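Local structure of NS6 protease (Murine norovirus 1, 4ASH) at residues A[18-23]-A[142-147]; A[29-34]-A[54-59]; A[114-119]-A[170-175]. The protein probably cleaves the norovirus polyprotein as a trypsin-like cysteine protease, releasing mature viral proteins during infection. The protein carries 1 engineered substitution. All coordinates share one frame; numbering follows the deposited sequence.

Contact 1 (A[18-23]-A[142-147]); sequences WGFWVS and GCPYVY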
ATOM      1  N   TRP A  18      -3.769   8.212  -1.081  1.00 14.87           N
ATOM      2  CA  TRP A  18      -2.656   8.339  -0.156  1.00 13.40           C
ATOM      3  C   TRP A  18      -1.472   7.568  -0.707  1.00 13.45           C
ATOM      4  O   TRP A  18      -1.617   6.795  -1.653  1.00 15.73           O
ATOM      5  CB  TRP A  18      -3.039   7.760   1.201  1.00 13.71           C
ATOM      6  CG  TRP A  18      -4.231   8.453   1.759  1.00 13.12           C
ATOM      7  CD1 TRP A  18      -5.531   8.182   1.474  1.00 13.85           C
ATOM      8  CD2 TRP A  18      -4.228   9.543   2.675  1.00 16.82           C
ATOM      9  NE1 TRP A  18      -6.356   9.053   2.164  1.00 15.25           N
ATOM     10  CE2 TRP A  18      -5.570   9.893   2.910  1.00 16.64           C
ATOM     11  CE3 TRP A  18      -3.217  10.261   3.328  1.00 15.56           C
ATOM     12  CZ2 TRP A  18      -5.927  10.926   3.767  1.00 17.03           C
ATOM     13  CZ3 TRP A  18      -3.576  11.284   4.183  1.00 16.04           C
ATOM     14  CH2 TRP A  18      -4.919  11.606   4.391  1.00 18.84           C
ATOM     15  N   GLY A  19      -0.302   7.795  -0.120  1.00 14.14           N
ATOM     16  CA  GLY A  19       0.864   6.967  -0.401  1.00 15.92           C
ATOM     17  C   GLY A  19       1.723   6.882   0.849  1.00 16.94           C
ATOM     18  O   GLY A  19       1.398   7.505   1.877  1.00 15.59           O
ATOM     19  N   PHE A  20       2.825   6.138   0.760  1.00 13.67           N
ATOM     20  CA  PHE A  20       3.636   5.795   1.923  1.00 14.22           C
ATOM     21  C   PHE A  20       5.109   5.857   1.579  1.00 13.21           C
ATOM     22  O   PHE A  20       5.546   5.263   0.579  1.00 15.07           O
ATOM     23  CB  PHE A  20       3.297   4.373   2.379  1.00 14.05           C
ATOM     24  CG  PHE A  20       4.021   3.933   3.627  1.00 13.13           C
ATOM     25  CD1 PHE A  20       3.690   4.468   4.862  1.00 16.20           C
ATOM     26  CD2 PHE A  20       5.029   2.975   3.567  1.00 16.27           C
ATOM     27  CE1 PHE A  20       4.329   4.057   6.012  1.00 20.70           C
ATOM     28  CE2 PHE A  20       5.676   2.562   4.716  1.00 17.01           C
ATOM     29  CZ  PHE A  20       5.335   3.093   5.934  1.00 20.61           C
ATOM     30  N   TRP A  21       5.877   6.571   2.400  1.00 13.58           N
ATOM     31  CA  TRP A  21       7.334   6.569   2.263  1.00 13.00           C
ATOM     32  C   TRP A  21       7.956   5.332   2.871  1.00 13.42           C
ATOM     33  O   TRP A  21       8.028   5.196   4.092  1.00 15.66           O
ATOM     34  CB  TRP A  21       7.940   7.818   2.923  1.00 15.23           C
ATOM     35  CG  TRP A  21       7.590   9.064   2.202  1.00 15.73           C
ATOM     36  CD1 TRP A  21       6.595   9.946   2.527  1.00 16.35           C
ATOM     37  CD2 TRP A  21       8.190   9.560   1.002  1.00 13.45           C
ATOM     38  NE1 TRP A  21       6.555  10.971   1.609  1.00 17.63           N
ATOM     39  CE2 TRP A  21       7.519  10.754   0.657  1.00 19.56           C
ATOM     40  CE3 TRP A  21       9.223   9.105   0.175  1.00 14.88           C
ATOM     41  CZ2 TRP A  21       7.852  11.506  -0.473  1.00 15.96           C
ATOM     42  CZ3 TRP A  21       9.553   9.851  -0.948  1.00 17.47           C
ATOM     43  CH2 TRP A  21       8.870  11.031  -1.266  1.00 15.52           C
ATOM     44  N   VAL A  22       8.397   4.418   2.010  1.00 13.34           N
ATOM     45  CA  VAL A  22       9.112   3.228   2.462  1.00 16.21           C
ATOM     46  C   VAL A  22      10.498   3.633   2.966  1.00 17.10           C
ATOM     47  O   VAL A  22      11.038   3.030   3.897  1.00 17.16           O
ATOM     48  CB  VAL A  22       9.250   2.211   1.322  1.00 16.14           C
ATOM     49  CG1 VAL A  22      10.025   0.962   1.787  1.00 16.83           C
ATOM     50  CG2 VAL A  22       7.872   1.805   0.839  1.00 16.68           C
ATOM     51  N   SER A  23      11.064   4.662   2.347  1.00 17.36           N
ATOM     52  CA  SER A  23      12.349   5.205   2.765  1.00 17.93           C
ATOM     53  C   SER A  23      12.360   6.652   2.362  1.00 16.09           C
ATOM     54  O   SER A  23      11.387   7.143   1.810  1.00 18.08           O
ATOM     55  CB  SER A  23      13.496   4.502   2.045  1.00 20.23           C
ATOM     56  OG  SER A  23      13.504   4.838   0.661  1.00 19.36           O
ATOM     57  N   GLY A 142      -4.266   3.524  -1.248  1.00 14.28           N
ATOM     58  CA  GLY A 142      -2.892   3.978  -1.138  1.00 15.33           C
ATOM     59  C   GLY A 142      -2.303   3.838   0.248  1.00 11.49           C
ATOM     60  O   GLY A 142      -1.080   3.857   0.400  1.00 15.27           O
ATOM     61  N   CYS A 143      -3.145   3.746   1.272  1.00 14.18           N
ATOM     62  CA  CYS A 143      -2.656   3.569   2.636  1.00 13.99           C
ATOM     63  C   CYS A 143      -1.946   2.218   2.783  1.00 13.51           C
ATOM     64  O   CYS A 143      -2.359   1.206   2.181  1.00 16.20           O
ATOM     65  CB  CYS A 143      -3.782   3.723   3.657  1.00 13.88           C
ATOM     66  SG  CYS A 143      -4.394   5.440   3.784  1.00 16.44           S
ATOM     67  N   PRO A 144      -0.851   2.187   3.547  1.00 13.80           N
ATOM     68  CA  PRO A 144      -0.046   0.961   3.620  1.00 14.15           C
ATOM     69  C   PRO A 144      -0.610  -0.130   4.533  1.00 14.19           C
ATOM     70  O   PRO A 144      -1.278   0.144   5.524  1.00 16.06           O
ATOM     71  CB  PRO A 144       1.280   1.476   4.195  1.00 13.54           C
ATOM     72  CG  PRO A 144       0.821   2.569   5.140  1.00 14.78           C
ATOM     73  CD  PRO A 144      -0.280   3.272   4.370  1.00 16.21           C
ATOM     74  N   TYR A 145      -0.290  -1.377   4.194  1.00 14.49           N
ATOM     75  CA  TYR A 145      -0.517  -2.508   5.073  1.00 16.12           C
ATOM     76  C   TYR A 145       0.822  -2.862   5.680  1.00 16.25           C
ATOM     77  O   TYR A 145       1.786  -3.072   4.943  1.00 15.28           O
ATOM     78  CB  TYR A 145      -0.983  -3.715   4.260  1.00 15.25           C
ATOM     79  CG  TYR A 145      -2.435  -3.692   3.831  1.00 15.64           C
ATOM     80  CD1 TYR A 145      -2.966  -2.608   3.137  1.00 17.17           C
ATOM     81  CD2 TYR A 145      -3.270  -4.765   4.107  1.00 16.00           C
ATOM     82  CE1 TYR A 145      -4.296  -2.588   2.731  1.00 15.40           C
ATOM     83  CE2 TYR A 145      -4.606  -4.760   3.709  1.00 17.96           C
ATOM     84  CZ  TYR A 145      -5.111  -3.672   3.021  1.00 15.39           C
ATOM     85  OH  TYR A 145      -6.436  -3.655   2.621  1.00 17.03           O
ATOM     86  N   VAL A 146       0.891  -2.931   7.004  1.00 14.90           N
ATOM     87  CA  VAL A 146       2.153  -3.215   7.682  1.00 19.56           C
ATOM     88  C   VAL A 146       1.966  -4.319   8.717  1.00 18.46           C
ATOM     89  O   VAL A 146       0.856  -4.605   9.142  1.00 19.90           O
ATOM     90  CB  VAL A 146       2.730  -1.953   8.384  1.00 23.32           C
ATOM     91  CG1 VAL A 146       2.956  -0.829   7.377  1.00 18.15           C
ATOM     92  CG2 VAL A 146       1.808  -1.480   9.505  1.00 21.10           C
ATOM     93  N   TYR A 147       3.057  -4.953   9.120  1.00 19.37           N
ATOM     94  CA  TYR A 147       2.986  -5.864  10.256  1.00 21.82           C
ATOM     95  C   TYR A 147       4.330  -5.934  10.953  1.00 26.51           C
ATOM     96  O   TYR A 147       5.352  -5.542  10.386  1.00 26.28           O
ATOM     97  CB  TYR A 147       2.492  -7.262   9.854  1.00 23.03           C
ATOM     98  CG  TYR A 147       3.507  -8.144   9.163  1.00 28.30           C
ATOM     99  CD1 TYR A 147       3.871  -7.921   7.841  1.00 27.38           C
ATOM    100  CD2 TYR A 147       4.094  -9.212   9.832  1.00 33.17           C
ATOM    101  CE1 TYR A 147       4.791  -8.743   7.202  1.00 26.97           C
ATOM    102  CE2 TYR A 147       5.015 -10.038   9.201  1.00 30.98           C
ATOM    103  CZ  TYR A 147       5.363  -9.792   7.889  1.00 29.89           C
ATOM    104  OH  TYR A 147       6.279 -10.611   7.258  1.00 37.19           O
TER

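Contact 2 (A[29-34]-A[54-59]); sequences TAKHVA and SGDFLK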
ATOM      1  N   THR A  29       2.273   3.794  -3.741  1.00 12.91           N
ATOM      2  CA  THR A  29       0.868   4.201  -3.742  1.00 12.67           C
ATOM      3  C   THR A  29       0.070   3.237  -4.628  1.00 15.25           C
ATOM      4  O   THR A  29       0.627   2.325  -5.237  1.00 15.82           O
ATOM      5  CB  THR A  29       0.703   5.666  -4.247  1.00 16.49           C
ATOM      6  OG1 THR A  29      -0.663   6.097  -4.095  1.00 14.29           O
ATOM      7  CG2 THR A  29       1.090   5.780  -5.706  1.00 18.44           C
ATOM      8  N   ALA A  30      -1.236   3.456  -4.697  1.00 14.96           N
ATOM      9  CA  ALA A  30      -2.100   2.733  -5.610  1.00 15.21           C
ATOM     10  C   ALA A  30      -2.068   3.440  -6.959  1.00 16.21           C
ATOM     11  O   ALA A  30      -2.301   4.642  -7.041  1.00 18.17           O
ATOM     12  CB  ALA A  30      -3.522   2.703  -5.063  1.00 16.73           C
ATOM     13  N   LYS A  31      -1.778   2.703  -8.020  1.00 16.18           N
ATOM     14  CA  LYS A  31      -1.753   3.286  -9.355  1.00 16.75           C
ATOM     15  C   LYS A  31      -2.997   4.124  -9.669  1.00 21.24           C
ATOM     16  O   LYS A  31      -2.899   5.233 -10.216  1.00 21.99           O
ATOM     17  CB  LYS A  31      -1.554   2.197 -10.420  1.00 20.39           C
ATOM     18  CG  LYS A  31      -1.345   2.776 -11.811  1.00 25.61           C
ATOM     19  CD  LYS A  31      -1.134   1.695 -12.851  1.00 33.16           C
ATOM     20  CE  LYS A  31      -0.850   2.313 -14.212  1.00 43.69           C
ATOM     21  NZ  LYS A  31      -0.274   1.318 -15.161  1.00 49.49           N
ATOM     22  N   HIS A  32      -4.168   3.615  -9.291  1.00 18.82           N
ATOM     23  CA  HIS A  32      -5.416   4.268  -9.675  1.00 19.53           C
ATOM     24  C   HIS A  32      -5.689   5.605  -8.989  1.00 20.46           C
ATOM     25  O   HIS A  32      -6.599   6.319  -9.409  1.00 23.24           O
ATOM     26  CB  HIS A  32      -6.623   3.328  -9.541  1.00 18.59           C
ATOM     27  CG  HIS A  32      -7.111   3.143  -8.141  1.00 18.52           C
ATOM     28  ND1 HIS A  32      -6.645   2.147  -7.306  1.00 16.93           N
ATOM     29  CD2 HIS A  32      -8.065   3.802  -7.437  1.00 16.17           C
ATOM     30  CE1 HIS A  32      -7.275   2.213  -6.148  1.00 15.33           C
ATOM     31  NE2 HIS A  32      -8.149   3.206  -6.202  1.00 18.89           N
ATOM     32  N   VAL A  33      -4.920   5.953  -7.954  1.00 17.96           N
ATOM     33  CA  VAL A  33      -5.127   7.240  -7.291  1.00 16.31           C
ATOM     34  C   VAL A  33      -4.076   8.266  -7.697  1.00 21.03           C
ATOM     35  O   VAL A  33      -4.243   9.461  -7.460  1.00 19.11           O
ATOM     36  CB  VAL A  33      -5.159   7.142  -5.739  1.00 16.91           C
ATOM     37  CG1 VAL A  33      -6.166   6.100  -5.264  1.00 17.02           C
ATOM     38  CG2 VAL A  33      -3.767   6.875  -5.169  1.00 15.55           C
ATOM     39  N   ALA A  34      -2.999   7.807  -8.328  1.00 18.17           N
ATOM     40  CA  ALA A  34      -1.856   8.677  -8.557  1.00 19.99           C
ATOM     41  C   ALA A  34      -2.150   9.798  -9.546  1.00 22.68           C
ATOM     42  O   ALA A  34      -2.974   9.641 -10.445  1.00 23.73           O
ATOM     43  CB  ALA A  34      -0.664   7.865  -9.027  1.00 18.83           C
ATOM     44  N   SER A  54       3.076  -2.115 -11.379  1.00 19.92           N
ATOM     45  CA  SER A  54       2.789  -3.532 -11.491  1.00 21.83           C
ATOM     46  C   SER A  54       1.353  -3.714 -11.025  1.00 21.88           C
ATOM     47  O   SER A  54       1.061  -3.539  -9.843  1.00 18.94           O
ATOM     48  CB  SER A  54       3.737  -4.312 -10.589  1.00 23.15           C
ATOM     49  OG  SER A  54       3.467  -5.690 -10.665  1.00 27.10           O
ATOM     50  N   GLY A  55       0.456  -4.038 -11.948  1.00 21.57           N
ATOM     51  CA  GLY A  55      -0.961  -4.069 -11.617  1.00 18.49           C
ATOM     52  C   GLY A  55      -1.392  -2.705 -11.084  1.00 20.44           C
ATOM     53  O   GLY A  55      -1.225  -1.696 -11.769  1.00 26.04           O
ATOM     54  N   ASP A  56      -1.924  -2.668  -9.864  1.00 17.66           N
ATOM     55  CA  ASP A  56      -2.337  -1.395  -9.253  1.00 17.52           C
ATOM     56  C   ASP A  56      -1.348  -0.901  -8.195  1.00 18.91           C
ATOM     57  O   ASP A  56      -1.681  -0.050  -7.366  1.00 18.83           O
ATOM     58  CB  ASP A  56      -3.743  -1.504  -8.648  1.00 16.38           C
ATOM     59  CG  ASP A  56      -4.402  -0.136  -8.445  1.00 18.42           C
ATOM     60  OD1 ASP A  56      -4.214   0.754  -9.293  1.00 18.66           O
ATOM     61  OD2 ASP A  56      -5.115   0.044  -7.443  1.00 19.51           O
ATOM     62  N   PHE A  57      -0.140  -1.451  -8.220  1.00 17.08           N
ATOM     63  CA  PHE A  57       0.922  -1.001  -7.322  1.00 17.85           C
ATOM     64  C   PHE A  57       1.859  -0.046  -8.052  1.00 15.84           C
ATOM     65  O   PHE A  57       2.360  -0.371  -9.126  1.00 19.90           O
ATOM     66  CB  PHE A  57       1.709  -2.207  -6.822  1.00 16.62           C
ATOM     67  CG  PHE A  57       2.671  -1.896  -5.708  1.00 15.80           C
ATOM     68  CD1 PHE A  57       3.959  -1.468  -5.981  1.00 18.14           C
ATOM     69  CD2 PHE A  57       2.277  -2.035  -4.383  1.00 16.14           C
ATOM     70  CE1 PHE A  57       4.846  -1.199  -4.949  1.00 16.05           C
ATOM     71  CE2 PHE A  57       3.155  -1.748  -3.348  1.00 18.61           C
ATOM     72  CZ  PHE A  57       4.433  -1.335  -3.632  1.00 16.29           C
ATOM     73  N   LEU A  58       2.120   1.117  -7.467  1.00 15.31           N
ATOM     74  CA  LEU A  58       2.990   2.096  -8.104  1.00 17.06           C
ATOM     75  C   LEU A  58       4.119   2.526  -7.162  1.00 16.77           C
ATOM     76  O   LEU A  58       3.874   2.845  -5.998  1.00 17.78           O
ATOM     77  CB  LEU A  58       2.150   3.305  -8.530  1.00 21.11           C
ATOM     78  CG  LEU A  58       2.792   4.331  -9.452  1.00 26.91           C
ATOM     79  CD1 LEU A  58       3.155   3.686 -10.780  1.00 31.49           C
ATOM     80  CD2 LEU A  58       1.824   5.486  -9.661  1.00 27.02           C
ATOM     81  N   LYS A  59       5.354   2.526  -7.661  1.00 19.08           N
ATOM     82  CA  LYS A  59       6.501   2.901  -6.847  1.00 21.65           C
ATOM     83  C   LYS A  59       7.300   4.002  -7.522  1.00 18.40           C
ATOM     84  O   LYS A  59       7.645   3.899  -8.700  1.00 23.43           O
ATOM     85  CB  LYS A  59       7.396   1.682  -6.582  1.00 22.79           C
ATOM     86  CG  LYS A  59       8.683   1.989  -5.811  1.00 26.66           C
ATOM     87  CD  LYS A  59       9.318   0.716  -5.276  1.00 34.13           C
ATOM     88  CE  LYS A  59       9.791  -0.206  -6.397  1.00 38.53           C
ATOM     89  NZ  LYS A  59      10.879   0.408  -7.208  1.00 43.69           N
TER
HETATM   90  O   HOH W   1       0.245  -1.524 -13.953  1.00 42.87           O

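Contact 3 (A[114-119]-A[170-175]); sequences AVVHGQ and IAATHG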
ATOM      1  N   ALA A 114      -9.772  -3.747 -14.363  1.00 30.57           N
ATOM      2  CA  ALA A 114      -8.358  -3.949 -14.064  1.00 30.23           C
ATOM      3  C   ALA A 114      -8.079  -5.303 -13.421  1.00 27.42           C
ATOM      4  O   ALA A 114      -8.956  -5.911 -12.812  1.00 33.52           O
ATOM      5  CB  ALA A 114      -7.846  -2.838 -13.172  1.00 31.01           C
ATOM      6  N   VAL A 115      -6.841  -5.765 -13.570  1.00 30.89           N
ATOM      7  CA  VAL A 115      -6.368  -6.964 -12.885  1.00 34.68           C
ATOM      8  C   VAL A 115      -5.257  -6.573 -11.909  1.00 33.83           C
ATOM      9  O   VAL A 115      -4.239  -6.001 -12.301  1.00 41.05           O
ATOM     10  CB  VAL A 115      -5.868  -8.039 -13.879  1.00 37.19           C
ATOM     11  CG1 VAL A 115      -5.133  -9.150 -13.141  1.00 40.17           C
ATOM     12  CG2 VAL A 115      -7.031  -8.601 -14.692  1.00 38.46           C
ATOM     13  N   VAL A 116      -5.476  -6.868 -10.632  1.00 24.16           N
ATOM     14  CA  VAL A 116      -4.601  -6.422  -9.556  1.00 21.96           C
ATOM     15  C   VAL A 116      -3.839  -7.608  -8.975  1.00 19.71           C
ATOM     16  O   VAL A 116      -4.436  -8.530  -8.458  1.00 19.94           O
ATOM     17  CB  VAL A 116      -5.416  -5.803  -8.408  1.00 26.64           C
ATOM     18  CG1 VAL A 116      -4.505  -5.390  -7.248  1.00 27.21           C
ATOM     19  CG2 VAL A 116      -6.246  -4.622  -8.909  1.00 27.49           C
ATOM     20  N   HIS A 117      -2.516  -7.575  -9.027  1.00 21.17           N
ATOM     21  CA  HIS A 117      -1.753  -8.571  -8.295  1.00 19.03           C
ATOM     22  C   HIS A 117      -1.730  -8.106  -6.860  1.00 19.24           C
ATOM     23  O   HIS A 117      -1.279  -7.003  -6.564  1.00 21.30           O
ATOM     24  CB  HIS A 117      -0.331  -8.671  -8.837  1.00 21.67           C
ATOM     25  CG  HIS A 117      -0.271  -8.839 -10.319  1.00 32.12           C
ATOM     26  ND1 HIS A 117      -0.647 -10.004 -10.947  1.00 36.96           N
ATOM     27  CD2 HIS A 117       0.102  -7.982 -11.299  1.00 40.86           C
ATOM     28  CE1 HIS A 117      -0.495  -9.866 -12.252  1.00 47.95           C
ATOM     29  NE2 HIS A 117      -0.044  -8.648 -12.492  1.00 47.26           N
ATOM     30  N   GLY A 118      -2.247  -8.918  -5.952  1.00 20.21           N
ATOM     31  CA  GLY A 118      -2.312  -8.471  -4.577  1.00 22.09           C
ATOM     32  C   GLY A 118      -2.612  -9.578  -3.600  1.00 29.03           C
ATOM     33  O   GLY A 118      -2.467 -10.760  -3.912  1.00 27.65           O
ATOM     34  N   GLN A 119      -3.030  -9.184  -2.405  1.00 17.74           N
ATOM     35  CA  GLN A 119      -3.329 -10.137  -1.361  1.00 18.82           C
ATOM     36  C   GLN A 119      -4.672  -9.784  -0.770  1.00 18.05           C
ATOM     37  O   GLN A 119      -4.945  -8.618  -0.479  1.00 18.72           O
ATOM     38  CB  GLN A 119      -2.247 -10.125  -0.281  1.00 19.40           C
ATOM     39  CG  GLN A 119      -2.305 -11.344   0.634  1.00 19.36           C
ATOM     40  CD  GLN A 119      -1.034 -11.555   1.431  1.00 19.59           C
ATOM     41  OE1 GLN A 119      -0.050 -10.825   1.269  1.00 24.45           O
ATOM     42  NE2 GLN A 119      -1.043 -12.565   2.294  1.00 19.27           N
ATOM     43  N   ILE A 170      -8.516  -5.644  -0.301  1.00 15.26           N
ATOM     44  CA  ILE A 170      -7.427  -6.082  -1.173  1.00 15.56           C
ATOM     45  C   ILE A 170      -6.274  -5.105  -1.057  1.00 17.46           C
ATOM     46  O   ILE A 170      -6.471  -3.893  -1.189  1.00 15.72           O
ATOM     47  CB  ILE A 170      -7.846  -6.106  -2.669  1.00 18.75           C
ATOM     48  CG1 ILE A 170      -9.146  -6.899  -2.867  1.00 20.33           C
ATOM     49  CG2 ILE A 170      -6.689  -6.629  -3.556  1.00 18.65           C
ATOM     50  CD1 ILE A 170      -9.060  -8.385  -2.487  1.00 23.70           C
ATOM     51  N   ALA A 171      -5.080  -5.634  -0.817  1.00 16.88           N
ATOM     52  CA  ALA A 171      -3.864  -4.844  -0.889  1.00 17.75           C
ATOM     53  C   ALA A 171      -3.161  -5.202  -2.186  1.00 18.57           C
ATOM     54  O   ALA A 171      -2.985  -6.382  -2.497  1.00 18.01           O
ATOM     55  CB  ALA A 171      -2.972  -5.147   0.298  1.00 17.77           C
ATOM     56  N   ALA A 172      -2.775  -4.194  -2.958  1.00 15.22           N
ATOM     57  CA  ALA A 172      -1.934  -4.444  -4.116  1.00 15.31           C
ATOM     58  C   ALA A 172      -0.513  -4.649  -3.624  1.00 15.98           C
ATOM     59  O   ALA A 172      -0.074  -3.971  -2.696  1.00 15.94           O
ATOM     60  CB  ALA A 172      -2.012  -3.286  -5.098  1.00 18.24           C
ATOM     61  N   THR A 173       0.178  -5.624  -4.215  1.00 16.73           N
ATOM     62  CA  THR A 173       1.575  -5.886  -3.876  1.00 16.65           C
ATOM     63  C   THR A 173       2.464  -5.619  -5.083  1.00 16.45           C
ATOM     64  O   THR A 173       1.985  -5.462  -6.201  1.00 18.52           O
ATOM     65  CB  THR A 173       1.762  -7.324  -3.388  1.00 20.70           C
ATOM     66  OG1 THR A 173       1.342  -8.230  -4.416  1.00 25.26           O
ATOM     67  CG2 THR A 173       0.921  -7.571  -2.140  1.00 18.98           C
ATOM     68  N   HIS A 174       3.777  -5.578  -4.862  1.00 16.82           N
ATOM     69  CA  HIS A 174       4.686  -5.081  -5.892  1.00 20.51           C
ATOM     70  C   HIS A 174       5.117  -6.084  -6.962  1.00 19.41           C
ATOM     71  O   HIS A 174       5.521  -5.693  -8.063  1.00 25.00           O
ATOM     72  CB  HIS A 174       5.923  -4.442  -5.250  1.00 18.95           C
ATOM     73  CG  HIS A 174       6.926  -5.432  -4.743  1.00 15.73           C
ATOM     74  ND1 HIS A 174       7.778  -6.132  -5.577  1.00 20.33           N
ATOM     75  CD2 HIS A 174       7.232  -5.825  -3.484  1.00 17.19           C
ATOM     76  CE1 HIS A 174       8.556  -6.916  -4.853  1.00 20.64           C
ATOM     77  NE2 HIS A 174       8.251  -6.744  -3.574  1.00 20.31           N
ATOM     78  N   GLY A 175       5.035  -7.364  -6.643  1.00 17.86           N
ATOM     79  CA  GLY A 175       5.569  -8.384  -7.534  1.00 21.44           C
ATOM     80  C   GLY A 175       4.518  -9.160  -8.307  1.00 18.63           C
ATOM     81  O   GLY A 175       3.310  -9.043  -8.047  1.00 22.41           O
TER
HETATM   82  O   HOH W   2       0.368 -11.167  -4.908  1.00 49.64           O

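Contact 1 (A[18-23]-A[142-147])
Trp18 and Phe20 of strand 17-21 each offer a ring to a residue of 142-147, Trp18 to Cys143 and Phe20 to Pro144. For Trp18 the contact is sulfur-aromatic: Cys143 SG stands over a face of the indole, 4.0 Å from the centroid of the five-membered ring of Trp18. It comes closest at CG, where the indole joins CB, with CB itself nearly as near, while the far end of the ring leads off elsewhere. Phe20 makes a CH-pi contact with Pro144, whose CB sits over one face, offset toward the rim, 4.0 Å from the centroid of the Phe20 ring. Pro144 CG reaches 3.5 Å from Phe20 CD1. A chi1 of -177° puts Phe20 CG anti to the backbone N; the two side chains cross at about a right angle. The third kind is backbone to backbone: Gly142 CA, bearing no side chain, approaches Trp18 O to 3.1 Å in a CH...O contact. That oxygen also accepts a hydrogen bond from Thr29 OG1. The contact is buried in the seam between two sheets of this trypsin-like fold, where strand 17-21 meets strand 144-149, with Val11 of strand 11-14 and Leu88 of strand 84-90 packing against Pro144.

Contact 2 (A[29-34]-A[54-59])
The His32 imidazole and the Asp56 carboxylate are nearly coplanar, 21° between their planes, with the carboxylate at the ring's edge. Val33 CG1 lies over one face of the imidazole, toward its rim, and Val160 of strand 152-162 packs against both side chains. His32 ND1 donates to Asp56 OD2 at 2.6 Å, the oxygen using its syn lone pair and lying close to the ring plane. The second oxygen is taken by the backbone: His32 N binds Asp56 OD1 at 2.9 Å, also from the syn side but by a more bent bond (131°). One residue thus grips both carboxylate oxygens, which fixes the rotation of the group.

Next to it the two segments pair as antiparallel strands. Thr29 and Leu58 exchange two backbone bonds, and Lys31 N continues to Asp56 O at 2.8 Å. Leu58 CD2 touches Ala34 CB at 3.5 Å, with Thr29 CG2 lying alongside the leucine. At the type II' turn of Ser54 to Phe57, the extended Lys31 chain brings NZ to a water, to which it donates; the water in turn donates to Gly55 O, the water oxygen and Gly55 O being 2.6 Å apart.

The coplanar, doubly held histidine and acid are consistent with the His-acid pair of the active site in trypsin-like proteases, where the bond from ND1 would set the ring's orientation.

Contact 3 (A[114-119]-A[170-175])
Gln119 N donates to Ala171 O at 2.8 Å, and Ala171 N returns a bond of 3.0 Å to Gln119 O. These two residues form the hydrogen-bonded pair of a short antiparallel ladder. Farther on, Thr173 N binds His117 O at 3.1 Å. Between them Gly118 and Ala172 are the non-hydrogen-bonded pair, with CA atoms just 4.1 Å apart; Gly118 CA also comes to 3.0 Å from Ala171 O, a closeness that the missing side chain permits. The short segments of the two strands run 118° apart.

On the side chains, Val116 CG1, anti to the backbone N (chi1 177°), meets Ala172 CB at 3.9 Å. Thr173 OG1, with chi1 59°, lies between its backbone N and carbonyl carbon, where it shares a water with Gly118 O: the water donates to that carbonyl and accepts from the hydroxyl. Asn77 OD1 is a weak, competing partner of the same hydroxyl.

Gln119 sends its buried amide elsewhere, NE2 to Gly104 O and OE1 to Cys79 N, so both its polar atoms are satisfied. Backbone amides and one bridging water therefore supply the polar hold between residues 114-119 and 170-175, and the side chains add a small apolar contact.

From the N terminus, strand 17-21 enters contact 1 first and waits more than a hundred residues for its partner. Strand 26-30 follows at once and contact 2 closes at 54-59, on the neighbouring strand of the same sheet, nested within the long loop of contact 1. Residues 114-119 then open contact 3 before contact 1 closes at 142-147, and contact 3 closes only at 170-175, so contacts 1 and 3 cross, whereas 2 and 3 run in series. Contact 2 ties strands within the N-terminal sheet, contact 3 within the C-terminal one, and contact 1 joins the two sheets. Phe57 packs on Ala172 to His174, and Tyr145 on Ala171.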